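Local coordinates for protein ectonucleotide pyrophosphatase/phosphodiesterase family member 5 (Mus musculus, PDB 5VEO) that probably hydrolyses phosphodiester or phosphoanhydride bonds of nucleotide substrates at a zinc-containing active site, as an ectoenzyme of the nucleotide pyrophosphatase/phosphodiesterase family, at residues 35-40 against 196-201; 100-105 against 296-301; 117-122 against 164-169; 288-293 against 326-331. The protein carries 1 engineered substitution. One frame throughout, in Å; residues are numbered along the deposited sequence.

Interaction 1. Residues 35-40 against 196-201; sequences PHFHYI and DVDHKL
In this alkaline phosphatase-like alpha/beta fold, two helices packed on the same mixed sheet meet where one begins: the first turn of helix 35-42 lies beside the middle of helix 190-210. The segment axes approach to 8.3 Å and run 50° apart. Asp198 carries the polar half of the contact. Its CG stands anti to the backbone N (chi1 -178°), so the carboxylate reaches across to backbone N-H groups at the start of the neighbouring helix. Asp198 OD1 takes a nearly straight bond from Phe37 N at 2.9 Å, arriving almost along the C-O axis, and a weak one from His36 N. Asp198 OD2 accepts from His36 ND1, also at 2.9 Å, with the imidazole nitrogen above the carboxylate plane. The His36 ring, its CG beside the backbone N, crosses the Asp198 side chain at about a right angle. A carboxylate facing these N-H groups would be favoured by the helix dipole and probably stays ionised. An alanine in place of Asp198 would remove the acceptor for both Phe37 N and His36 ND1, and would probably loosen the start of helix 35-42 against its neighbour. Toward the sheet the packing is apolar. Ile40 CD1 and Leu201 CD2 meet tip to tip at 3.8 Å, while Val197 CG1 touches the edge of the Phe37 ring. Val221 of the central strand 218-222 lies against both Phe37 and Leu201. Leu201, with CG anti to its backbone N, places CD2 in a CH-pi contact 3.5 Å from the centroid of the Phe37 ring, almost exactly on the ring normal.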
# COMPACT_ATOMS: atom_id res chain seq x y z
N PRO A 35 -12.17 19.44 5.89
CA PRO A 35 -11.53 20.77 5.83
C PRO A 35 -10.03 20.72 5.85
O PRO A 35 -9.40 21.57 5.20
CB PRO A 35 -12.09 21.48 7.07
CG PRO A 35 -12.59 20.38 7.97
CD PRO A 35 -13.10 19.33 7.03
N HIS A 36 -9.41 19.75 6.53
CA HIS A 36 -7.96 19.75 6.58
C HIS A 36 -7.36 19.20 5.29
O HIS A 36 -6.36 19.74 4.80
CB HIS A 36 -7.48 19.00 7.81
CG HIS A 36 -7.90 19.68 9.07
ND1 HIS A 36 -8.93 19.22 9.86
CD2 HIS A 36 -7.50 20.85 9.62
CE1 HIS A 36 -9.09 20.05 10.89
NE2 HIS A 36 -8.24 21.04 10.75
N PHE A 37 -7.97 18.17 4.70
CA PHE A 37 -7.57 17.77 3.36
C PHE A 37 -7.74 18.93 2.38
O PHE A 37 -6.87 19.18 1.55
CB PHE A 37 -8.35 16.56 2.87
CG PHE A 37 -7.88 15.24 3.47
CD1 PHE A 37 -6.89 14.50 2.85
CD2 PHE A 37 -8.44 14.75 4.64
CE1 PHE A 37 -6.45 13.28 3.40
CE2 PHE A 37 -8.00 13.53 5.18
CZ PHE A 37 -7.00 12.81 4.55
N HIS A 38 -8.86 19.65 2.48
CA HIS A 38 -9.12 20.75 1.55
C HIS A 38 -8.16 21.91 1.77
O HIS A 38 -7.80 22.61 0.81
CB HIS A 38 -10.58 21.17 1.66
CG HIS A 38 -11.50 20.32 0.85
ND1 HIS A 38 -11.92 19.08 1.27
CD2 HIS A 38 -12.04 20.50 -0.38
CE1 HIS A 38 -12.71 18.54 0.35
NE2 HIS A 38 -12.78 19.37 -0.67
N TYR A 39 -7.68 22.10 3.01
CA TYR A 39 -6.67 23.12 3.27
C TYR A 39 -5.36 22.80 2.55
O TYR A 39 -4.74 23.68 1.95
CB TYR A 39 -6.45 23.23 4.78
CG TYR A 39 -5.36 24.19 5.18
CD1 TYR A 39 -5.57 25.56 5.16
CD2 TYR A 39 -4.13 23.72 5.59
CE1 TYR A 39 -4.56 26.44 5.56
CE2 TYR A 39 -3.12 24.58 5.98
CZ TYR A 39 -3.34 25.94 5.95
OH TYR A 39 -2.31 26.79 6.34
N ILE A 40 -4.94 21.53 2.57
CA ILE A 40 -3.76 21.14 1.81
C ILE A 40 -3.99 21.33 0.32
O ILE A 40 -3.11 21.82 -0.41
CB ILE A 40 -3.36 19.69 2.14
CG1 ILE A 40 -2.79 19.65 3.57
CG2 ILE A 40 -2.35 19.17 1.13
CD1 ILE A 40 -2.44 18.28 4.07
N ASP A 196 -12.69 11.62 11.27
CA ASP A 196 -11.62 11.50 12.26
C ASP A 196 -10.24 11.57 11.62
O ASP A 196 -9.32 12.18 12.18
CB ASP A 196 -11.76 10.20 13.03
CG ASP A 196 -10.72 10.13 14.14
OD1 ASP A 196 -10.83 10.90 15.11
OD2 ASP A 196 -9.78 9.34 14.03
N VAL A 197 -10.07 10.91 10.47
CA VAL A 197 -8.79 10.98 9.77
C VAL A 197 -8.50 12.42 9.34
O VAL A 197 -7.37 12.88 9.46
CB VAL A 197 -8.78 10.01 8.58
CG1 VAL A 197 -7.56 10.24 7.69
CG2 VAL A 197 -8.78 8.57 9.12
N ASP A 198 -9.52 13.15 8.88
CA ASP A 198 -9.33 14.57 8.57
C ASP A 198 -8.88 15.33 9.81
O ASP A 198 -7.97 16.16 9.74
CB ASP A 198 -10.61 15.17 8.00
CG ASP A 198 -10.44 16.62 7.62
OD1 ASP A 198 -9.91 16.88 6.50
OD2 ASP A 198 -10.81 17.48 8.47
N HIS A 199 -9.51 15.05 10.95
CA HIS A 199 -9.11 15.69 12.20
C HIS A 199 -7.65 15.36 12.55
O HIS A 199 -6.90 16.25 12.96
CB HIS A 199 -10.05 15.24 13.33
CG HIS A 199 -9.91 16.04 14.58
ND1 HIS A 199 -9.30 15.55 15.72
CD2 HIS A 199 -10.30 17.30 14.87
CE1 HIS A 199 -9.33 16.48 16.66
NE2 HIS A 199 -9.93 17.55 16.17
N LYS A 200 -7.24 14.11 12.36
CA LYS A 200 -5.85 13.72 12.63
C LYS A 200 -4.89 14.42 11.68
O LYS A 200 -3.81 14.85 12.09
CB LYS A 200 -5.70 12.21 12.52
CG LYS A 200 -6.29 11.52 13.74
CD LYS A 200 -6.20 10.04 13.62
CE LYS A 200 -6.39 9.38 14.97
NZ LYS A 200 -7.66 9.76 15.64
N LEU A 201 -5.26 14.57 10.41
CA LEU A 201 -4.44 15.35 9.51
C LEU A 201 -4.31 16.78 10.01
O LEU A 201 -3.22 17.37 9.97
CB LEU A 201 -5.03 15.31 8.10
CG LEU A 201 -4.30 16.11 7.02
CD1 LEU A 201 -2.83 15.68 6.90
CD2 LEU A 201 -5.04 16.03 5.70

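Interaction 2. Residues 100-105 against 296-301; sequences SKFWEE and NDRVQP
Arg298 reaches from loop 296-301 to loop 100-105, its guanidinium held at its edge and on both faces. Arg298 NH2 donates to Lys101 O at 3.1 Å at the edge; NH1 makes a weak hydrogen bond to Phe102 O, which lies out of the guanidinium plane. Asp83 forms a salt bridge with Arg298 NE, and Gly75 O accepts from NH1. On one face lies the Glu105 carboxylate, stacked with its plane only 16° from that of the guanidinium; Glu105 OE1 sits 3.4 Å from Arg298 NH2 in a salt bridge of charges alone, with no N-H aimed at it. Phe102 CD1 covers the opposite face, 3.7 Å from Arg298 CZ, its ring turned obliquely. An alanine at Arg298 would remove both carbonyl bonds and the partner of Glu105 and Asp83, and would probably weaken the tie between the loops, leaving the Asn296-Glu105 bond. In that outer layer, Glu105 OE2 accepts from Asn296 ND2 at 3.0 Å through its syn lone pair, while a water joins OE1 to Asn296 OD1. The arginine's extended chain springs from a backbone that is itself fixed: Asn296 OD1 accepts from Arg298 N at 2.9 Å, an Asx turn superimposed on the type I beta turn from Asn296 to Val299.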
# COMPACT_ATOMS: atom_id res chain seq x y z
N SER A 100 14.29 -11.08 6.47
CA SER A 100 14.89 -10.10 5.57
C SER A 100 14.87 -10.53 4.11
O SER A 100 14.78 -9.68 3.22
CB SER A 100 16.33 -9.85 6.02
OG SER A 100 16.38 -9.44 7.37
N LYS A 101 14.98 -11.83 3.85
CA LYS A 101 15.06 -12.30 2.47
C LYS A 101 13.79 -11.99 1.67
O LYS A 101 13.84 -11.92 0.44
CB LYS A 101 15.36 -13.79 2.44
CG LYS A 101 16.80 -14.12 2.87
CD LYS A 101 17.50 -14.98 1.82
CE LYS A 101 19.03 -14.94 1.92
NZ LYS A 101 19.65 -14.32 0.70
N PHE A 102 12.65 -11.81 2.33
CA PHE A 102 11.45 -11.43 1.59
C PHE A 102 11.52 -10.02 1.03
O PHE A 102 10.76 -9.70 0.13
CB PHE A 102 10.21 -11.60 2.46
CG PHE A 102 9.67 -12.99 2.43
CD1 PHE A 102 8.93 -13.44 1.35
CD2 PHE A 102 9.96 -13.87 3.45
CE1 PHE A 102 8.45 -14.73 1.30
CE2 PHE A 102 9.50 -15.18 3.40
CZ PHE A 102 8.76 -15.61 2.33
N TRP A 103 12.41 -9.18 1.56
CA TRP A 103 12.51 -7.76 1.22
C TRP A 103 13.69 -7.43 0.31
O TRP A 103 13.72 -6.34 -0.28
CB TRP A 103 12.65 -6.95 2.52
CG TRP A 103 11.48 -7.12 3.42
CD1 TRP A 103 11.28 -8.12 4.34
CD2 TRP A 103 10.33 -6.28 3.48
NE1 TRP A 103 10.06 -7.94 4.97
CE2 TRP A 103 9.46 -6.83 4.45
CE3 TRP A 103 9.94 -5.13 2.80
CZ2 TRP A 103 8.24 -6.24 4.76
CZ3 TRP A 103 8.73 -4.55 3.10
CH2 TRP A 103 7.90 -5.10 4.07
N GLU A 104 14.67 -8.32 0.20
CA GLU A 104 15.96 -7.94 -0.33
C GLU A 104 16.08 -8.07 -1.85
O GLU A 104 17.17 -7.89 -2.39
CB GLU A 104 17.04 -8.76 0.40
CG GLU A 104 17.20 -8.22 1.81
CD GLU A 104 18.12 -9.03 2.69
OE1 GLU A 104 18.30 -10.25 2.47
OE2 GLU A 104 18.67 -8.41 3.62
N GLU A 105 14.97 -8.31 -2.56
CA GLU A 105 15.03 -8.17 -4.01
C GLU A 105 15.02 -6.71 -4.45
O GLU A 105 15.24 -6.43 -5.63
CB GLU A 105 13.88 -8.95 -4.66
CG GLU A 105 13.96 -10.40 -4.26
CD GLU A 105 12.88 -11.30 -4.79
OE1 GLU A 105 12.97 -12.52 -4.52
OE2 GLU A 105 11.96 -10.83 -5.48
N ASN A 296 8.03 -13.66 -10.97
CA ASN A 296 8.58 -13.81 -9.63
C ASN A 296 8.17 -15.17 -9.10
O ASN A 296 7.02 -15.58 -9.26
CB ASN A 296 8.08 -12.71 -8.70
CG ASN A 296 8.90 -12.61 -7.43
OD1 ASN A 296 8.79 -13.45 -6.53
ND2 ASN A 296 9.72 -11.57 -7.34
N ASP A 297 9.12 -15.88 -8.47
CA ASP A 297 8.83 -17.22 -7.98
C ASP A 297 7.86 -17.22 -6.79
O ASP A 297 7.38 -18.30 -6.40
CB ASP A 297 10.13 -17.94 -7.61
CG ASP A 297 11.05 -18.15 -8.81
OD1 ASP A 297 10.55 -18.25 -9.95
OD2 ASP A 297 12.29 -18.24 -8.59
N ARG A 298 7.54 -16.06 -6.23
CA ARG A 298 6.51 -15.97 -5.20
C ARG A 298 5.10 -15.82 -5.77
O ARG A 298 4.13 -15.79 -5.00
CB ARG A 298 6.80 -14.80 -4.26
CG ARG A 298 8.08 -15.01 -3.49
CD ARG A 298 8.62 -13.73 -2.94
NE ARG A 298 9.92 -13.99 -2.34
CZ ARG A 298 10.73 -13.06 -1.87
NH1 ARG A 298 10.39 -11.78 -1.91
NH2 ARG A 298 11.90 -13.43 -1.37
N VAL A 299 4.96 -15.75 -7.08
CA VAL A 299 3.65 -15.85 -7.71
C VAL A 299 3.34 -17.33 -7.90
O VAL A 299 4.11 -18.08 -8.52
CB VAL A 299 3.62 -15.09 -9.04
CG1 VAL A 299 2.25 -15.21 -9.70
CG2 VAL A 299 3.98 -13.63 -8.80
N GLN A 300 2.23 -17.77 -7.31
CA GLN A 300 1.91 -19.18 -7.26
C GLN A 300 1.47 -19.71 -8.63
O GLN A 300 1.15 -18.93 -9.53
CB GLN A 300 0.83 -19.44 -6.22
CG GLN A 300 1.27 -19.13 -4.79
CD GLN A 300 2.52 -19.90 -4.41
OE1 GLN A 300 2.64 -21.09 -4.72
NE2 GLN A 300 3.46 -19.22 -3.76
N PRO A 301 1.46 -21.04 -8.81
CA PRO A 301 1.18 -21.59 -10.15
C PRO A 301 -0.20 -21.25 -10.69
O PRO A 301 -0.38 -21.21 -11.91
CB PRO A 301 1.33 -23.10 -9.95
CG PRO A 301 2.24 -23.25 -8.80
CD PRO A 301 1.93 -22.08 -7.88
O HOH W 1 11.25 -14.17 -5.45

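Interaction 3. Residues 117-122 against 164-169; sequences GHASGA and DPINLG
Leu168 O is the best-held polar atom here, gripped by one hydrogen bond and one CA-H contact, both from strand 120-123. Gly121 N donates to Leu168 O at 2.9 Å, nearly along the C=O axis, and Ser120 CA lies 3.3 Å from Leu168 O. Ala119 O repeats the pattern one step back with the segments exchanged, taking Asn167 N at 3.1 Å and a CA-H contact from Ile166. Beyond it the strands run parallel, Ser120 opposite Leu168 and Gly121 opposite Gly169. Before the strands join, one water accepts from Ala119 N and donates to Pro165 O. Asn167 takes the crowded first torsion, with CG between the backbone N and the carbonyl carbon (chi1 63°). Its amide therefore folds back over His118, where Asn167 ND2 lies over one face of the imidazole, 3.3 Å from His118 CG, while OD1 accepts from Asn113 ND2. Ile166 places CG1 in the crowded position, while Ile166 CG2, anti to the carbonyl carbon, lies 3.5 Å from Ser120 C. A beta carbon on Gly121 would fall 3.0 Å from Ile166 CD1. Helix 149-160 packs on this isoleucine through Trp159 and Phe160. Helix 109-115 meets the other face, touching Leu168 and bonding Ser120 OG through Gln114 and Asn113, while strand 120-123 lies between 139-140 and 168-173 in the sheet.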
# COMPACT_ATOMS: atom_id res chain seq x y z
N GLY A 117 24.31 9.93 3.17
CA GLY A 117 24.69 10.70 4.34
C GLY A 117 23.57 11.35 5.11
O GLY A 117 23.84 12.12 6.03
N HIS A 118 22.31 11.06 4.76
CA HIS A 118 21.16 11.64 5.44
C HIS A 118 20.60 10.65 6.46
O HIS A 118 21.06 9.50 6.57
CB HIS A 118 20.08 12.05 4.43
CG HIS A 118 20.60 12.86 3.27
ND1 HIS A 118 21.01 14.17 3.41
CD2 HIS A 118 20.75 12.55 1.96
CE1 HIS A 118 21.40 14.63 2.23
NE2 HIS A 118 21.26 13.67 1.34
N ALA A 119 19.62 11.10 7.22
CA ALA A 119 18.94 10.28 8.22
C ALA A 119 17.47 10.17 7.85
O ALA A 119 16.88 11.15 7.42
CB ALA A 119 19.06 10.89 9.63
N SER A 120 16.90 8.99 8.03
CA SER A 120 15.48 8.74 7.77
C SER A 120 14.80 8.35 9.07
O SER A 120 15.43 7.78 9.96
CB SER A 120 15.26 7.61 6.77
OG SER A 120 16.14 7.66 5.66
N GLY A 121 13.49 8.59 9.14
CA GLY A 121 12.70 8.20 10.29
C GLY A 121 11.39 7.57 9.87
O GLY A 121 10.79 8.01 8.88
N ALA A 122 10.93 6.57 10.60
CA ALA A 122 9.71 5.86 10.25
C ALA A 122 8.91 5.55 11.50
O ALA A 122 9.45 5.00 12.47
CB ALA A 122 10.02 4.57 9.50
N ASP A 164 20.49 15.25 15.49
CA ASP A 164 20.86 14.66 14.19
C ASP A 164 19.55 14.44 13.44
O ASP A 164 18.96 13.36 13.51
CB ASP A 164 21.61 13.33 14.32
CG ASP A 164 21.81 12.64 12.97
OD1 ASP A 164 21.70 13.30 11.91
OD2 ASP A 164 22.08 11.41 12.96
N PRO A 165 19.07 15.44 12.73
CA PRO A 165 17.69 15.38 12.23
C PRO A 165 17.55 14.64 10.91
O PRO A 165 18.47 14.54 10.10
CB PRO A 165 17.34 16.86 12.07
CG PRO A 165 18.63 17.49 11.68
CD PRO A 165 19.68 16.75 12.49
N ILE A 166 16.32 14.14 10.70
CA ILE A 166 15.99 13.45 9.46
C ILE A 166 15.61 14.46 8.39
O ILE A 166 15.10 15.56 8.67
CB ILE A 166 14.85 12.43 9.67
CG1 ILE A 166 13.53 13.12 10.07
CG2 ILE A 166 15.27 11.38 10.70
CD1 ILE A 166 12.29 12.18 10.08
N ASN A 167 15.87 14.08 7.16
CA ASN A 167 15.32 14.79 6.01
C ASN A 167 14.13 14.07 5.42
O ASN A 167 13.46 14.65 4.56
CB ASN A 167 16.35 14.97 4.90
CG ASN A 167 16.83 13.66 4.32
OD1 ASN A 167 16.71 12.62 4.94
ND2 ASN A 167 17.40 13.71 3.12
N LEU A 168 13.88 12.82 5.82
CA LEU A 168 12.89 11.96 5.18
C LEU A 168 12.17 11.19 6.27
O LEU A 168 12.80 10.43 7.02
CB LEU A 168 13.55 11.01 4.19
CG LEU A 168 12.67 9.89 3.64
CD1 LEU A 168 11.53 10.53 2.84
CD2 LEU A 168 13.50 8.98 2.78
N GLY A 169 10.87 11.41 6.38
CA GLY A 169 10.05 10.73 7.37
C GLY A 169 8.89 9.98 6.73
O GLY A 169 8.38 10.38 5.67
O HOH W 2 22.73 12.25 8.92
O HOH W 3 19.15 14.07 7.38

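Interaction 4. Residues 288-293 against 326-331; sequences PERWHY and GYDNAL
Asp328 can be traced outward as a side chain whose every atom has a partner. Asp328 CB lies 4.0 Å from Trp291 CZ2, at the benzene end of the indole. From there CG runs anti to the backbone N (chi1 -168°) and settles at the indole edge, in the plane of the ring, with the carboxylate turned perpendicular to it. OD1 is the busiest atom, accepting from three donors. Trp291 NE1 reaches Asp328 OD1 at 3.0 Å in an almost straight bond that lies in the ring plane but comes from well above the carboxylate. Arg290 NH1 donates to the syn lone pair of Asp328 OD1 at 2.9 Å, and the third donor is the backbone N of Ala330, two residues on, which makes an Asx turn. Asp328 OD2 takes Arg290 NH2 at 2.9 Å, again nearly straight, completing an end-on salt bridge in which the two terminal nitrogens, NH1 and NH2, hold one oxygen each. So many donors would probably keep this carboxylate ionised. Arg290 reaches it through a chain extended from CG to NE, and Ala330 CB touches Arg290 NH1 at 3.7 Å. Beside the aspartate, Asn329 OD1 approaches the indole edge 3.2 Å from Trp291 CD1, and a water joins this oxygen to Arg290 NH1. Asn329 ND2 bonds to Asn52 O, with a second water linking it to Arg290 O, while Phe54 stacks on the Trp291 ring. Residues Asp328 to Leu331 form a type I beta turn in the loop that follows the zinc ligand His325.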
# COMPACT_ATOMS: atom_id res chain seq x y z
N PRO A 288 -2.23 -11.42 -16.72
CA PRO A 288 -2.11 -10.21 -17.54
C PRO A 288 -0.82 -9.43 -17.32
O PRO A 288 -0.46 -9.10 -16.19
CB PRO A 288 -3.33 -9.39 -17.10
CG PRO A 288 -4.35 -10.43 -16.77
CD PRO A 288 -3.56 -11.53 -16.10
N GLU A 289 -0.16 -9.09 -18.44
CA GLU A 289 1.08 -8.32 -18.39
C GLU A 289 0.90 -6.99 -17.69
O GLU A 289 1.82 -6.50 -17.02
CB GLU A 289 1.61 -8.08 -19.81
CG GLU A 289 2.12 -9.32 -20.46
CD GLU A 289 3.39 -9.83 -19.82
OE1 GLU A 289 4.14 -9.00 -19.25
OE2 GLU A 289 3.63 -11.05 -19.87
N ARG A 290 -0.27 -6.37 -17.85
CA ARG A 290 -0.46 -5.02 -17.32
C ARG A 290 -0.37 -4.97 -15.81
O ARG A 290 -0.19 -3.88 -15.26
CB ARG A 290 -1.79 -4.44 -17.77
CG ARG A 290 -3.01 -5.15 -17.24
CD ARG A 290 -4.27 -4.51 -17.82
NE ARG A 290 -5.44 -5.31 -17.46
CZ ARG A 290 -6.15 -5.13 -16.36
NH1 ARG A 290 -5.86 -4.16 -15.50
NH2 ARG A 290 -7.18 -5.92 -16.11
N TRP A 291 -0.52 -6.12 -15.13
CA TRP A 291 -0.38 -6.17 -13.67
C TRP A 291 1.07 -6.29 -13.21
O TRP A 291 1.33 -6.07 -12.02
CB TRP A 291 -1.18 -7.34 -13.11
CG TRP A 291 -2.65 -7.13 -13.07
CD1 TRP A 291 -3.31 -5.93 -13.05
CD2 TRP A 291 -3.66 -8.15 -13.03
NE1 TRP A 291 -4.67 -6.14 -13.00
CE2 TRP A 291 -4.91 -7.49 -12.98
CE3 TRP A 291 -3.63 -9.54 -13.01
CZ2 TRP A 291 -6.12 -8.19 -12.94
CZ3 TRP A 291 -4.83 -10.23 -12.98
CH2 TRP A 291 -6.05 -9.55 -12.93
N HIS A 292 2.00 -6.63 -14.10
CA HIS A 292 3.42 -6.71 -13.76
C HIS A 292 3.59 -7.53 -12.49
O HIS A 292 4.19 -7.11 -11.49
CB HIS A 292 4.02 -5.32 -13.62
CG HIS A 292 3.77 -4.48 -14.83
ND1 HIS A 292 4.26 -4.83 -16.07
CD2 HIS A 292 3.03 -3.37 -15.01
CE1 HIS A 292 3.86 -3.94 -16.96
NE2 HIS A 292 3.11 -3.04 -16.34
N TYR A 293 3.01 -8.72 -12.53
CA TYR A 293 2.88 -9.51 -11.34
C TYR A 293 3.56 -10.87 -11.46
O TYR A 293 4.10 -11.34 -10.46
CB TYR A 293 1.39 -9.65 -10.98
CG TYR A 293 1.14 -10.09 -9.57
CD1 TYR A 293 0.60 -11.34 -9.31
CD2 TYR A 293 1.47 -9.28 -8.51
CE1 TYR A 293 0.37 -11.75 -8.01
CE2 TYR A 293 1.25 -9.67 -7.20
CZ TYR A 293 0.73 -10.93 -6.96
OH TYR A 293 0.49 -11.36 -5.68
N GLY A 326 -7.63 -5.37 -2.91
CA GLY A 326 -6.79 -6.39 -3.52
C GLY A 326 -7.11 -6.64 -4.97
O GLY A 326 -6.29 -7.24 -5.68
N TYR A 327 -8.27 -6.15 -5.42
CA TYR A 327 -8.76 -6.30 -6.78
C TYR A 327 -7.87 -5.57 -7.80
O TYR A 327 -6.99 -4.77 -7.47
CB TYR A 327 -10.18 -5.75 -6.87
CG TYR A 327 -11.13 -6.38 -5.88
CD1 TYR A 327 -11.76 -7.58 -6.17
CD2 TYR A 327 -11.38 -5.80 -4.65
CE1 TYR A 327 -12.63 -8.17 -5.26
CE2 TYR A 327 -12.24 -6.38 -3.74
CZ TYR A 327 -12.86 -7.56 -4.04
OH TYR A 327 -13.71 -8.14 -3.13
N ASP A 328 -8.13 -5.89 -9.07
CA ASP A 328 -7.55 -5.23 -10.23
C ASP A 328 -7.24 -3.75 -9.96
O ASP A 328 -8.14 -2.98 -9.58
CB ASP A 328 -8.55 -5.37 -11.38
CG ASP A 328 -8.00 -4.98 -12.73
OD1 ASP A 328 -6.97 -4.30 -12.83
OD2 ASP A 328 -8.65 -5.37 -13.72
N ASN A 329 -5.98 -3.35 -10.18
CA ASN A 329 -5.58 -1.96 -9.93
C ASN A 329 -6.11 -0.99 -10.97
O ASN A 329 -5.91 0.22 -10.81
CB ASN A 329 -4.06 -1.84 -9.83
CG ASN A 329 -3.35 -2.17 -11.12
OD1 ASN A 329 -3.80 -3.01 -11.91
ND2 ASN A 329 -2.22 -1.52 -11.34
N ALA A 330 -6.75 -1.46 -12.05
CA ALA A 330 -7.41 -0.54 -12.96
C ALA A 330 -8.71 0.01 -12.39
O ALA A 330 -9.25 0.98 -12.91
CB ALA A 330 -7.68 -1.23 -14.29
N LEU A 331 -9.24 -0.62 -11.36
CA LEU A 331 -10.53 -0.23 -10.81
C LEU A 331 -10.41 1.05 -10.00
O LEU A 331 -9.58 1.14 -9.08
CB LEU A 331 -11.08 -1.35 -9.94
CG LEU A 331 -11.43 -2.64 -10.65
CD1 LEU A 331 -11.57 -3.75 -9.64
CD2 LEU A 331 -12.72 -2.49 -11.45
O HOH W 4 -0.02 -2.08 -13.26
O HOH W 5 -3.53 -2.38 -14.68

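How the interactions relate
From the N terminus, the chain opens interaction 1 at helix 35-42 and interaction 2 at 100-105 before interaction 3 opens and closes between 117-122 and 164-169. Interaction 3 is thus enclosed by both wider loops. Helix 190-210 then closes interaction 1 while interaction 2 is still open, so these two cross. Interaction 4 opens at 288-293, just before 296-301 closes interaction 2, and ends at 326-331; it crosses interaction 2 and follows interactions 1 and 3 in series. Interaction 1 joins helices on the central sheet and interaction 3 two of its strands. The loop before strand 302-306 is tied to that before helix 109-115 by interaction 2, and to that before strand 338-341 by interaction 4.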